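PDB 5V0T: alpha,alpha-trehalose-phosphate synthase (UDP-forming) from Burkholderia xenovorans, which is a glycosyltransferase of family 20 with the two-domain GT-B architecture, here holding uridine-5'-diphosphate beside 6-O-phosphono-alpha-D-glucopyranose. Local coordinates for residues V275-D279 against Y280-L284; G30-A33 against V34-D38; Q124-V127 against P128-E132. All coordinates share one frame; numbering follows the deposited sequence.

Contact 1 (V275-D279 against Y280-L284). With UDP (uridine-5'-diphosphate), chain I; G6P (6-O-phosphono-alpha-D-glucopyranose), chain J.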
ATOM      1  N   VAL A 275       5.853   3.259 -10.760  1.00 17.90           N
ATOM      2  CA  VAL A 275       4.389   3.220 -10.751  1.00 16.32           C
ATOM      3  C   VAL A 275       3.940   3.541  -9.336  1.00 16.57           C
ATOM      4  O   VAL A 275       4.229   2.771  -8.414  1.00 16.54           O
ATOM      5  CB  VAL A 275       3.820   1.849 -11.156  1.00 17.89           C
ATOM      6  CG1 VAL A 275       2.306   1.900 -11.090  1.00 19.64           C
ATOM      7  CG2 VAL A 275       4.292   1.422 -12.549  1.00 17.69           C
ATOM      8  N   ASP A 276       3.232   4.662  -9.159  1.00 16.88           N
ATOM      9  CA  ASP A 276       2.839   5.149  -7.835  1.00 15.84           C
ATOM     10  C   ASP A 276       1.558   5.950  -7.958  1.00 16.25           C
ATOM     11  O   ASP A 276       1.510   6.868  -8.774  1.00 17.00           O
ATOM     12  CB  ASP A 276       3.892   6.093  -7.220  1.00 18.08           C
ATOM     13  CG  ASP A 276       5.283   5.511  -7.173  1.00 21.16           C
ATOM     14  OD1 ASP A 276       5.925   5.401  -8.241  1.00 20.83           O
ATOM     15  OD2 ASP A 276       5.758   5.213  -6.049  1.00 21.98           O
ATOM     16  N   ARG A 277       0.552   5.679  -7.118  1.00 17.22           N
ATOM     17  CA  ARG A 277      -0.451   6.719  -6.889  1.00 15.05           C
ATOM     18  C   ARG A 277       0.283   8.029  -6.610  1.00 14.98           C
ATOM     19  O   ARG A 277       1.335   8.033  -5.962  1.00 14.82           O
ATOM     20  CB  ARG A 277      -1.367   6.353  -5.714  1.00 14.53           C
ATOM     21  CG  ARG A 277      -2.355   5.199  -5.969  1.00 13.47           C
ATOM     22  CD  ARG A 277      -3.267   4.970  -4.721  1.00 15.46           C
ATOM     23  NE  ARG A 277      -2.440   4.755  -3.539  1.00 16.76           N
ATOM     24  CZ  ARG A 277      -2.186   5.675  -2.611  1.00 17.00           C
ATOM     25  NH1 ARG A 277      -2.743   6.881  -2.673  1.00 15.87           N
ATOM     26  NH2 ARG A 277      -1.374   5.376  -1.612  1.00 18.28           N
ATOM     27  N   LEU A 278      -0.223   9.144  -7.143  1.00 14.24           N
ATOM     28  CA  LEU A 278       0.463  10.423  -6.933  1.00 15.45           C
ATOM     29  C   LEU A 278       0.114  10.932  -5.529  1.00 17.94           C
ATOM     30  O   LEU A 278      -0.647  11.881  -5.317  1.00 17.83           O
ATOM     31  CB  LEU A 278       0.133  11.431  -8.035  1.00 14.81           C
ATOM     32  CG  LEU A 278       1.270  12.422  -8.363  1.00 17.67           C
ATOM     33  CD1 LEU A 278       0.944  13.309  -9.571  1.00 15.37           C
ATOM     34  CD2 LEU A 278       1.587  13.335  -7.147  1.00 14.97           C
ATOM     35  N   ASP A 279       0.725  10.268  -4.558  1.00 16.91           N
ATOM     36  CA  ASP A 279       0.556  10.518  -3.140  1.00 18.17           C
ATOM     37  C   ASP A 279       1.830  11.170  -2.597  1.00 16.16           C
ATOM     38  O   ASP A 279       2.935  10.829  -3.027  1.00 14.75           O
ATOM     39  CB  ASP A 279       0.263   9.182  -2.438  1.00 15.37           C
ATOM     40  CG  ASP A 279      -0.301   9.353  -1.045  1.00 14.49           C
ATOM     41  OD1 ASP A 279       0.334  10.018  -0.194  1.00 16.72           O
ATOM     42  OD2 ASP A 279      -1.408   8.825  -0.808  1.00 18.34           O
ATOM     43  N   TYR A 280       1.689  12.106  -1.649  1.00 14.32           N
ATOM     44  CA  TYR A 280       2.894  12.683  -1.055  1.00 16.19           C
ATOM     45  C   TYR A 280       3.721  11.650  -0.281  1.00 17.43           C
ATOM     46  O   TYR A 280       4.913  11.869  -0.041  1.00 18.90           O
ATOM     47  CB  TYR A 280       2.533  13.874  -0.150  1.00 17.21           C
ATOM     48  CG  TYR A 280       1.394  13.632   0.818  1.00 15.25           C
ATOM     49  CD1 TYR A 280       1.571  12.863   1.957  1.00 11.58           C
ATOM     50  CD2 TYR A 280       0.138  14.173   0.585  1.00 18.67           C
ATOM     51  CE1 TYR A 280       0.522  12.656   2.860  1.00 19.68           C
ATOM     52  CE2 TYR A 280      -0.911  13.962   1.457  1.00 21.19           C
ATOM     53  CZ  TYR A 280      -0.714  13.210   2.591  1.00 22.68           C
ATOM     54  OH  TYR A 280      -1.774  13.028   3.451  1.00 19.21           O
ATOM     55  N   SER A 281       3.136  10.514   0.092  1.00 14.58           N
ATOM     56  CA  SER A 281       3.917   9.472   0.757  1.00 18.55           C
ATOM     57  C   SER A 281       4.953   8.823  -0.158  1.00 18.25           C
ATOM     58  O   SER A 281       5.867   8.161   0.342  1.00 16.69           O
ATOM     59  CB  SER A 281       2.982   8.379   1.288  1.00 18.77           C
ATOM     60  OG  SER A 281       2.409   7.682   0.175  1.00 18.58           O
ATOM     61  N   LYS A 282       4.837   8.982  -1.479  1.00 13.81           N
ATOM     62  CA  LYS A 282       5.631   8.188  -2.420  1.00 13.78           C
ATOM     63  C   LYS A 282       6.983   8.816  -2.772  1.00 15.72           C
ATOM     64  O   LYS A 282       7.748   8.229  -3.551  1.00 14.53           O
ATOM     65  CB  LYS A 282       4.810   7.937  -3.684  1.00 13.55           C
ATOM     66  CG  LYS A 282       3.498   7.167  -3.388  1.00 16.20           C
ATOM     67  CD  LYS A 282       3.767   5.700  -3.056  1.00 16.04           C
ATOM     68  CE  LYS A 282       2.444   4.932  -2.761  1.00 16.54           C
ATOM     69  NZ  LYS A 282       2.680   3.503  -2.326  1.00 12.56           N
ATOM     70  N   GLY A 283       7.311   9.960  -2.186  1.00 14.86           N
ATOM     71  CA  GLY A 283       8.601  10.600  -2.407  1.00 17.30           C
ATOM     72  C   GLY A 283       8.912  10.908  -3.856  1.00 14.96           C
ATOM     73  O   GLY A 283      10.070  10.797  -4.278  1.00 17.42           O
ATOM     74  N   LEU A 284       7.909  11.339  -4.620  1.00 14.08           N
ATOM     75  CA  LEU A 284       8.081  11.509  -6.061  1.00 13.74           C
ATOM     76  C   LEU A 284       8.940  12.727  -6.408  1.00 16.87           C
ATOM     77  O   LEU A 284       9.679  12.687  -7.402  1.00 14.01           O
ATOM     78  CB  LEU A 284       6.705  11.590  -6.744  1.00 11.51           C
ATOM     79  CG  LEU A 284       5.858  10.316  -6.549  1.00 20.10           C
ATOM     80  CD1 LEU A 284       4.449  10.487  -7.101  1.00 21.10           C
ATOM     81  CD2 LEU A 284       6.518   9.064  -7.176  1.00 18.05           C
TER
HETATM   82  N1  UDP I 501      -1.705  -0.395  -9.733  1.00 19.72           N
HETATM   83  C2  UDP I 501      -2.569  -0.658 -10.784  1.00 23.93           C
HETATM   84  N3  UDP I 501      -2.656   0.328 -11.725  1.00 19.29           N
HETATM   85  C4  UDP I 501      -1.979   1.527 -11.730  1.00 20.79           C
HETATM   86  C5  UDP I 501      -1.095   1.728 -10.612  1.00 17.22           C
HETATM   87  C6  UDP I 501      -0.981   0.774  -9.675  1.00 23.47           C
HETATM   88  O2  UDP I 501      -3.220  -1.684 -10.868  1.00 22.35           O
HETATM   89  O4  UDP I 501      -2.162   2.320 -12.662  1.00 23.30           O
HETATM   90  C1' UDP I 501      -1.567  -1.426  -8.700  1.00 17.50           C
HETATM   91  C2' UDP I 501      -0.150  -1.983  -8.578  1.00 16.98           C
HETATM   92  O2' UDP I 501       0.040  -3.021  -9.523  1.00 21.07           O
HETATM   93  C3' UDP I 501      -0.159  -2.484  -7.132  1.00 20.29           C
HETATM   94  C4' UDP I 501      -1.045  -1.451  -6.425  1.00 19.23           C
HETATM   95  O4' UDP I 501      -1.860  -0.844  -7.451  1.00 18.00           O
HETATM   96  O3' UDP I 501      -0.740  -3.778  -6.999  1.00 17.02           O
HETATM   97  C5' UDP I 501      -0.310  -0.382  -5.663  1.00 16.17           C
HETATM   98  O5' UDP I 501       0.029  -0.931  -4.374  1.00 17.98           O
HETATM   99  PA  UDP I 501       1.269  -0.393  -3.550  1.00 17.27           P
HETATM  100  O1A UDP I 501       2.497  -0.270  -4.428  1.00 18.00           O
HETATM  101  O2A UDP I 501       1.406  -1.269  -2.361  1.00 14.97           O
HETATM  102  O3A UDP I 501       0.883   1.078  -3.122  1.00 18.41           O
HETATM  103  PB  UDP I 501      -0.445   1.798  -2.642  1.00 19.22           P
HETATM  104  O1B UDP I 501      -1.198   0.704  -1.878  1.00 20.19           O
HETATM  105  O2B UDP I 501       0.083   2.854  -1.648  1.00 16.73           O
HETATM  106  O3B UDP I 501      -1.203   2.370  -3.781  1.00 17.55           O
HETATM  107  C1  G6P J 502      -3.513   2.331   0.207  1.00 19.10           C
HETATM  108  C2  G6P J 502      -4.382   2.098   1.432  1.00 18.06           C
HETATM  109  C3  G6P J 502      -5.696   1.421   1.033  1.00 15.47           C
HETATM  110  C4  G6P J 502      -6.384   2.261  -0.046  1.00 15.43           C
HETATM  111  C5  G6P J 502      -5.426   2.469  -1.221  1.00 13.76           C
HETATM  112  C6  G6P J 502      -6.108   3.266  -2.334  1.00 14.46           C
HETATM  113  O1  G6P J 502      -3.214   1.053  -0.342  1.00 19.91           O
HETATM  114  O2  G6P J 502      -3.656   1.305   2.389  1.00 19.43           O
HETATM  115  O3  G6P J 502      -6.529   1.357   2.203  1.00 17.51           O
HETATM  116  O4  G6P J 502      -7.561   1.576  -0.523  1.00 18.35           O
HETATM  117  O5  G6P J 502      -4.226   3.114  -0.764  1.00 21.48           O
HETATM  118  O6  G6P J 502      -6.607   4.510  -1.813  1.00 17.34           O
HETATM  119  P   G6P J 502      -8.174   4.859  -1.954  1.00 19.33           P
HETATM  120  O1P G6P J 502      -8.407   5.167  -3.411  1.00 18.95           O
HETATM  121  O2P G6P J 502      -8.374   6.017  -1.017  1.00 19.08           O
HETATM  122  O3P G6P J 502      -8.892   3.602  -1.518  1.00 19.02           O
HETATM  123  O   HOH W   1       5.232  12.064  -3.746  1.00 13.67           O
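With CG of Asp-279 trans to its backbone N (chi1 -164°), the carboxylate swings over the turn that follows, while a bend at the second torsion of Lys-282 (chi2 -73°) sends that otherwise extended chain back past Arg-277. OD1 of Asp-279 accepts the N-H of Ser-281 at 2.9 Å in a nearly straight bond, an Asx turn, and lies over one face of the Tyr-280 ring. The carbonyl O of Asp-279 takes the N-H of Lys-282 at 3.1 Å, closing a beta turn. A water joins that same oxygen to N of Leu-284, where the next helix starts. The other carboxylate oxygen, OD2, meets NH1 of Arg-277 at 3.0 Å in the guanidinium plane; this salt bridge, with Tyr-321 also bonded to OD2, helps to set the rotation of the guanidinium, together with two bonds to UDP. Through these Arg-277 grips the beta phosphate, NE reaching UDP O3B at 2.7 Å and NH2 reaching UDP O2B at 2.9 Å. NZ of Lys-282 reaches UDP O2B as well, at 2.8 Å, and pairs with Asp-376; two long cationic chains suit a diphosphate. Leu-284 packs CD1 on CG of Leu-278 at 3.9 Å. The loop links strand 270-275 to helix 284-297, its leucines resting on Leu-328 of helix 319-339 and Ser-281 on Trp-95 of helix 79-98.

Contact 2 (G30-A33 against V34-D38). With UDP (uridine-5'-diphosphate), chain I; G6P (6-O-phosphono-alpha-D-glucopyranose), chain J.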
ATOM      1  N   GLY A  30      -4.061   0.795  -5.982  1.00 26.32           N
ATOM      2  CA  GLY A  30      -4.127   0.627  -4.547  1.00 21.20           C
ATOM      3  C   GLY A  30      -3.823  -0.811  -4.194  1.00 24.93           C
ATOM      4  O   GLY A  30      -4.429  -1.718  -4.772  1.00 19.73           O
ATOM      5  N   GLY A  31      -2.884  -1.038  -3.268  1.00 21.07           N
ATOM      6  CA  GLY A  31      -2.442  -2.391  -2.975  1.00 21.83           C
ATOM      7  C   GLY A  31      -3.357  -3.171  -2.048  1.00 23.75           C
ATOM      8  O   GLY A  31      -3.356  -4.410  -2.074  1.00 21.55           O
ATOM      9  N   LEU A  32      -4.137  -2.482  -1.214  1.00 16.21           N
ATOM     10  CA  LEU A  32      -5.111  -3.197  -0.394  1.00 21.17           C
ATOM     11  C   LEU A  32      -6.060  -4.009  -1.271  1.00 17.30           C
ATOM     12  O   LEU A  32      -6.229  -5.219  -1.075  1.00 15.85           O
ATOM     13  CB  LEU A  32      -5.896  -2.223   0.512  1.00 19.27           C
ATOM     14  CG  LEU A  32      -6.976  -2.858   1.414  1.00 17.13           C
ATOM     15  CD1 LEU A  32      -7.192  -2.053   2.689  1.00 19.20           C
ATOM     16  CD2 LEU A  32      -8.357  -3.099   0.698  1.00 17.37           C
ATOM     17  N   ALA A  33      -6.691  -3.361  -2.253  1.00 19.51           N
ATOM     18  CA  ALA A  33      -7.679  -4.062  -3.067  1.00 22.55           C
ATOM     19  C   ALA A  33      -7.040  -5.216  -3.826  1.00 29.79           C
ATOM     20  O   ALA A  33      -7.643  -6.289  -3.971  1.00 23.35           O
ATOM     21  CB  ALA A  33      -8.354  -3.091  -4.045  1.00 22.55           C
ATOM     22  N   VAL A  34      -5.814  -5.009  -4.315  1.00 20.91           N
ATOM     23  CA  VAL A  34      -5.112  -6.050  -5.055  1.00 20.87           C
ATOM     24  C   VAL A  34      -4.798  -7.230  -4.140  1.00 22.44           C
ATOM     25  O   VAL A  34      -5.084  -8.391  -4.467  1.00 22.69           O
ATOM     26  CB  VAL A  34      -3.832  -5.481  -5.696  1.00 21.55           C
ATOM     27  CG1 VAL A  34      -2.933  -6.618  -6.187  1.00 23.31           C
ATOM     28  CG2 VAL A  34      -4.185  -4.556  -6.864  1.00 22.22           C
ATOM     29  N   GLY A  35      -4.212  -6.953  -2.982  1.00 20.52           N
ATOM     30  CA  GLY A  35      -3.763  -8.034  -2.125  1.00 19.94           C
ATOM     31  C   GLY A  35      -4.912  -8.779  -1.479  1.00 24.57           C
ATOM     32  O   GLY A  35      -4.890 -10.007  -1.395  1.00 18.68           O
ATOM     33  N   VAL A  36      -5.926  -8.046  -1.007  1.00 20.34           N
ATOM     34  CA  VAL A  36      -7.072  -8.695  -0.377  1.00 20.81           C
ATOM     35  C   VAL A  36      -7.793  -9.594  -1.375  1.00 22.47           C
ATOM     36  O   VAL A  36      -8.186 -10.723  -1.044  1.00 26.46           O
ATOM     37  CB  VAL A  36      -8.016  -7.645   0.240  1.00 22.07           C
ATOM     38  CG1 VAL A  36      -9.323  -8.294   0.666  1.00 29.17           C
ATOM     39  CG2 VAL A  36      -7.361  -6.991   1.432  1.00 24.10           C
ATOM     40  N   TYR A  37      -7.959  -9.129  -2.618  1.00 20.90           N
ATOM     41  CA  TYR A  37      -8.646  -9.961  -3.602  1.00 24.32           C
ATOM     42  C   TYR A  37      -7.841 -11.215  -3.944  1.00 25.56           C
ATOM     43  O   TYR A  37      -8.417 -12.294  -4.102  1.00 27.94           O
ATOM     44  CB  TYR A  37      -8.960  -9.167  -4.873  1.00 26.97           C
ATOM     45  CG  TYR A  37      -9.822  -9.958  -5.830  1.00 33.73           C
ATOM     46  CD1 TYR A  37     -11.137 -10.268  -5.510  1.00 39.77           C
ATOM     47  CD2 TYR A  37      -9.309 -10.434  -7.028  1.00 43.23           C
ATOM     48  CE1 TYR A  37     -11.931 -11.007  -6.374  1.00 37.50           C
ATOM     49  CE2 TYR A  37     -10.092 -11.178  -7.901  1.00 51.37           C
ATOM     50  CZ  TYR A  37     -11.402 -11.460  -7.568  1.00 54.50           C
ATOM     51  OH  TYR A  37     -12.176 -12.198  -8.435  1.00 61.77           O
ATOM     52  N   ASP A  38      -6.515 -11.095  -4.074  1.00 21.66           N
ATOM     53  CA  ASP A  38      -5.680 -12.281  -4.265  1.00 23.72           C
ATOM     54  C   ASP A  38      -5.905 -13.301  -3.151  1.00 21.53           C
ATOM     55  O   ASP A  38      -6.004 -14.506  -3.414  1.00 27.13           O
ATOM     56  CB  ASP A  38      -4.196 -11.892  -4.310  1.00 27.57           C
ATOM     57  CG  ASP A  38      -3.724 -11.473  -5.701  1.00 33.94           C
ATOM     58  OD1 ASP A  38      -4.459 -11.698  -6.683  1.00 34.61           O
ATOM     59  OD2 ASP A  38      -2.609 -10.905  -5.799  1.00 37.77           O
TER
HETATM   60  N1  UDP I 501      -1.705  -0.395  -9.733  1.00 19.72           N
HETATM   61  C2  UDP I 501      -2.569  -0.658 -10.784  1.00 23.93           C
HETATM   62  N3  UDP I 501      -2.656   0.328 -11.725  1.00 19.29           N
HETATM   63  C4  UDP I 501      -1.979   1.527 -11.730  1.00 20.79           C
HETATM   64  C5  UDP I 501      -1.095   1.728 -10.612  1.00 17.22           C
HETATM   65  C6  UDP I 501      -0.981   0.774  -9.675  1.00 23.47           C
HETATM   66  O2  UDP I 501      -3.220  -1.684 -10.868  1.00 22.35           O
HETATM   67  O4  UDP I 501      -2.162   2.320 -12.662  1.00 23.30           O
HETATM   68  C1' UDP I 501      -1.567  -1.426  -8.700  1.00 17.50           C
HETATM   69  C2' UDP I 501      -0.150  -1.983  -8.578  1.00 16.98           C
HETATM   70  O2' UDP I 501       0.040  -3.021  -9.523  1.00 21.07           O
HETATM   71  C3' UDP I 501      -0.159  -2.484  -7.132  1.00 20.29           C
HETATM   72  C4' UDP I 501      -1.045  -1.451  -6.425  1.00 19.23           C
HETATM   73  O4' UDP I 501      -1.860  -0.844  -7.451  1.00 18.00           O
HETATM   74  O3' UDP I 501      -0.740  -3.778  -6.999  1.00 17.02           O
HETATM   75  C5' UDP I 501      -0.310  -0.382  -5.663  1.00 16.17           C
HETATM   76  O5' UDP I 501       0.029  -0.931  -4.374  1.00 17.98           O
HETATM   77  PA  UDP I 501       1.269  -0.393  -3.550  1.00 17.27           P
HETATM   78  O1A UDP I 501       2.497  -0.270  -4.428  1.00 18.00           O
HETATM   79  O2A UDP I 501       1.406  -1.269  -2.361  1.00 14.97           O
HETATM   80  O3A UDP I 501       0.883   1.078  -3.122  1.00 18.41           O
HETATM   81  PB  UDP I 501      -0.445   1.798  -2.642  1.00 19.22           P
HETATM   82  O1B UDP I 501      -1.198   0.704  -1.878  1.00 20.19           O
HETATM   83  O2B UDP I 501       0.083   2.854  -1.648  1.00 16.73           O
HETATM   84  O3B UDP I 501      -1.203   2.370  -3.781  1.00 17.55           O
HETATM   85  C1  G6P J 502      -3.513   2.331   0.207  1.00 19.10           C
HETATM   86  C2  G6P J 502      -4.382   2.098   1.432  1.00 18.06           C
HETATM   87  C3  G6P J 502      -5.696   1.421   1.033  1.00 15.47           C
HETATM   88  C4  G6P J 502      -6.384   2.261  -0.046  1.00 15.43           C
HETATM   89  C5  G6P J 502      -5.426   2.469  -1.221  1.00 13.76           C
HETATM   90  C6  G6P J 502      -6.108   3.266  -2.334  1.00 14.46           C
HETATM   91  O1  G6P J 502      -3.214   1.053  -0.342  1.00 19.91           O
HETATM   92  O2  G6P J 502      -3.656   1.305   2.389  1.00 19.43           O
HETATM   93  O3  G6P J 502      -6.529   1.357   2.203  1.00 17.51           O
HETATM   94  O4  G6P J 502      -7.561   1.576  -0.523  1.00 18.35           O
HETATM   95  O5  G6P J 502      -4.226   3.114  -0.764  1.00 21.48           O
HETATM   96  O6  G6P J 502      -6.607   4.510  -1.813  1.00 17.34           O
HETATM   97  P   G6P J 502      -8.174   4.859  -1.954  1.00 19.33           P
HETATM   98  O1P G6P J 502      -8.407   5.167  -3.411  1.00 18.95           O
HETATM   99  O2P G6P J 502      -8.374   6.017  -1.017  1.00 19.08           O
HETATM  100  O3P G6P J 502      -8.892   3.602  -1.518  1.00 19.02           O
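Gly-31, Leu-32 and Ala-33 form the first turn of an alpha-helix, their carbonyls accepting the amides of Gly-35, Val-36 and Tyr-37, with Gly-35 N at 2.8 Å from Gly-31 O. Among the side chains, Leu-32 and Val-36 stand side by side on one flank, pointing the same way, with CD2 of Leu-32 4.1 Å from CG2 of Val-36. Leu-32 carries its CG trans to the backbone N (chi1 179°), and it borders the sugar with both its root and one methyl: CB is 3.7 Å from C3 of G6P and CD1 is 3.5 Å from O3 of G6P. On another side of the turn Val-34 turns CG2 back beside its own N, where this methyl touches Gly-30 O at 3.5 Å and lies equally close to O3' of the UDP ribose. A branched aliphatic residue is apt here, since both methyls can border that hydroxyl.

The glycines allow the ligands to come up to the backbone. Gly-30, the N-cap, has a positive phi (151°) in a conformation practically reserved for its residue type, and its N-H meets O4' of UDP at 3.1 Å. Gly-31, bare of side chain beside the diphosphate, gives its N-H to UDP O1B at 2.8 Å. A phosphate at the start of a helix probably also gains from the helix dipole, as is familiar in nucleotide-binding Rossmann-like domains. Helix 31-43 lies against the amino-terminal sheet, with Leu-32 on Ser-16 and Val-36 on Ile-14 of strand 12-16, and Val-36 and Tyr-37 on Trp-47 of strand 45-48; Val-34 instead meets Arg-356 of helix 356-363.

Contact 3 (Q124-V127 against P128-E132)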
ATOM      1  N   GLN A 124     -23.465  -1.624  11.554  1.00 30.29           N
ATOM      2  CA  GLN A 124     -24.894  -1.950  11.565  1.00 32.37           C
ATOM      3  C   GLN A 124     -25.341  -2.569  10.244  1.00 31.30           C
ATOM      4  O   GLN A 124     -26.229  -3.431  10.219  1.00 26.91           O
ATOM      5  CB  GLN A 124     -25.738  -0.705  11.849  1.00 38.61           C
ATOM      6  CG  GLN A 124     -25.931  -0.361  13.319  1.00 52.20           C
ATOM      7  CD  GLN A 124     -26.255  -1.569  14.188  1.00 55.96           C
ATOM      8  OE1 GLN A 124     -27.084  -2.413  13.838  1.00 60.09           O
ATOM      9  NE2 GLN A 124     -25.592  -1.656  15.329  1.00 56.10           N
ATOM     10  N   GLN A 125     -24.774  -2.112   9.132  1.00 30.17           N
ATOM     11  CA  GLN A 125     -25.120  -2.702   7.848  1.00 33.31           C
ATOM     12  C   GLN A 125     -24.606  -4.133   7.743  1.00 32.97           C
ATOM     13  O   GLN A 125     -25.250  -4.979   7.111  1.00 31.22           O
ATOM     14  CB  GLN A 125     -24.559  -1.842   6.711  1.00 33.52           C
ATOM     15  CG  GLN A 125     -25.061  -0.416   6.692  1.00 32.84           C
ATOM     16  CD  GLN A 125     -26.570  -0.329   6.660  1.00 48.31           C
ATOM     17  OE1 GLN A 125     -27.169   0.385   7.458  1.00 56.42           O
ATOM     18  NE2 GLN A 125     -27.195  -1.051   5.737  1.00 51.33           N
ATOM     19  N   LEU A 126     -23.461  -4.423   8.363  1.00 28.74           N
ATOM     20  CA  LEU A 126     -22.885  -5.760   8.279  1.00 23.83           C
ATOM     21  C   LEU A 126     -23.640  -6.766   9.146  1.00 28.03           C
ATOM     22  O   LEU A 126     -23.826  -7.920   8.735  1.00 26.30           O
ATOM     23  CB  LEU A 126     -21.402  -5.709   8.660  1.00 22.24           C
ATOM     24  CG  LEU A 126     -20.659  -7.045   8.694  1.00 27.16           C
ATOM     25  CD1 LEU A 126     -20.647  -7.668   7.296  1.00 23.84           C
ATOM     26  CD2 LEU A 126     -19.230  -6.904   9.280  1.00 25.23           C
ATOM     27  N   VAL A 127     -24.098  -6.346  10.337  1.00 24.18           N
ATOM     28  CA  VAL A 127     -24.660  -7.299  11.304  1.00 27.66           C
ATOM     29  C   VAL A 127     -25.697  -8.238  10.690  1.00 32.40           C
ATOM     30  O   VAL A 127     -25.587  -9.455  10.898  1.00 31.14           O
ATOM     31  CB  VAL A 127     -25.191  -6.553  12.539  1.00 27.47           C
ATOM     32  CG1 VAL A 127     -26.093  -7.478  13.383  1.00 27.81           C
ATOM     33  CG2 VAL A 127     -24.015  -6.026  13.376  1.00 29.02           C
ATOM     34  N   PRO A 128     -26.704  -7.766   9.943  1.00 33.73           N
ATOM     35  CA  PRO A 128     -27.723  -8.699   9.425  1.00 38.98           C
ATOM     36  C   PRO A 128     -27.170  -9.755   8.487  1.00 34.25           C
ATOM     37  O   PRO A 128     -27.832 -10.765   8.265  1.00 31.14           O
ATOM     38  CB  PRO A 128     -28.712  -7.781   8.695  1.00 42.38           C
ATOM     39  CG  PRO A 128     -28.482  -6.438   9.254  1.00 42.42           C
ATOM     40  CD  PRO A 128     -27.020  -6.374   9.576  1.00 34.46           C
ATOM     41  N   LEU A 129     -25.979  -9.562   7.932  1.00 33.63           N
ATOM     42  CA  LEU A 129     -25.419 -10.527   6.998  1.00 35.45           C
ATOM     43  C   LEU A 129     -24.572 -11.590   7.679  1.00 33.38           C
ATOM     44  O   LEU A 129     -24.171 -12.555   7.023  1.00 36.66           O
ATOM     45  CB  LEU A 129     -24.573  -9.800   5.954  1.00 34.44           C
ATOM     46  CG  LEU A 129     -25.311  -8.709   5.188  1.00 34.55           C
ATOM     47  CD1 LEU A 129     -24.318  -7.822   4.464  1.00 35.54           C
ATOM     48  CD2 LEU A 129     -26.285  -9.364   4.206  1.00 41.87           C
ATOM     49  N   LEU A 130     -24.307 -11.440   8.971  1.00 31.43           N
ATOM     50  CA  LEU A 130     -23.383 -12.315   9.669  1.00 35.91           C
ATOM     51  C   LEU A 130     -24.037 -13.642  10.035  1.00 32.78           C
ATOM     52  O   LEU A 130     -25.259 -13.755  10.164  1.00 34.74           O
ATOM     53  CB  LEU A 130     -22.859 -11.629  10.934  1.00 31.28           C
ATOM     54  CG  LEU A 130     -21.986 -10.409  10.671  1.00 31.10           C
ATOM     55  CD1 LEU A 130     -21.521  -9.815  12.003  1.00 31.54           C
ATOM     56  CD2 LEU A 130     -20.804 -10.780   9.792  1.00 25.55           C
ATOM     57  N   ARG A 131     -23.194 -14.658  10.196  1.00 33.73           N
ATOM     58  CA  ARG A 131     -23.585 -15.949  10.735  1.00 37.87           C
ATOM     59  C   ARG A 131     -22.732 -16.243  11.958  1.00 36.95           C
ATOM     60  O   ARG A 131     -21.654 -15.674  12.131  1.00 33.05           O
ATOM     61  CB  ARG A 131     -23.415 -17.072   9.708  1.00 38.18           C
ATOM     62  CG  ARG A 131     -24.288 -16.917   8.491  1.00 37.65           C
ATOM     63  CD  ARG A 131     -23.735 -17.701   7.321  1.00 47.39           C
ATOM     64  NE  ARG A 131     -24.427 -17.363   6.084  1.00 52.04           N
ATOM     65  CZ  ARG A 131     -24.086 -17.840   4.894  1.00 54.49           C
ATOM     66  NH1 ARG A 131     -23.059 -18.680   4.788  1.00 47.16           N
ATOM     67  NH2 ARG A 131     -24.769 -17.478   3.814  1.00 55.25           N
ATOM     68  N   GLU A 132     -23.214 -17.179  12.780  1.00 33.56           N
ATOM     69  CA  GLU A 132     -22.599 -17.434  14.079  1.00 43.60           C
ATOM     70  C   GLU A 132     -21.125 -17.804  13.952  1.00 31.46           C
ATOM     71  O   GLU A 132     -20.304 -17.397  14.780  1.00 37.68           O
ATOM     72  CB  GLU A 132     -23.366 -18.536  14.815  1.00 43.49           C
TER
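Leu-129 N donates to Leu-126 O at 2.8 Å, coming from above the carbonyl plane, and one residue on Leu-130 N reaches Val-127 O at 3.0 Å with an N-H...O angle of 167°. Both bonds span three residues, the spacing of a 3-10 helix, by which the chain winds out of the alpha-helix that begins at residue 109. Pro-128 suits this change of winding: it has no N-H to give, and its ring carbon CD sits instead 3.1 Å from Gln-124 O. The peptide link itself brings the same CD close to CB of Val-127, at 3.5 Å, the two side chains crossing at about a right angle. Leu-126, its CG trans to the backbone N (chi1 177°), lays CG against CD2 of Leu-130 at 3.9 Å, and these two leucines are likewise almost perpendicular. Such apolar residues fit the inner side of an otherwise surface-lying helix end: Leu-126 packs on Phe-48 of strand 45-48 and on Ile-13 and Val-15 of strand 12-16, while Leu-129 lies on Ala-73 of strand 70-78. Beyond, Leu-129 O accepts from Arg-11, and the loop runs on to strand 135-139, with Arg-131 N held by Asp-134.

In the fold
From the N terminus the order is contact 2, contact 3, contact 1. Each lies within one continuous stretch, so none closes a long loop, and they follow in series without nesting or crossing. Contact 2 starts helix 31-43 and contact 3 unwinds the end of helix 109-126 on the way to strand 135-139; both pack against the sheet holding strands 12-16 and 45-48, with centres about 23 Å apart. Contact 1 leads out of strand 270-275 in the separate parallel sheet. Its nearest atoms are about 4 Å from those of contact 2, and UDP and G6P touch both, bridging the two halves of the GT-B fold. Contact 3 stands apart at the surface.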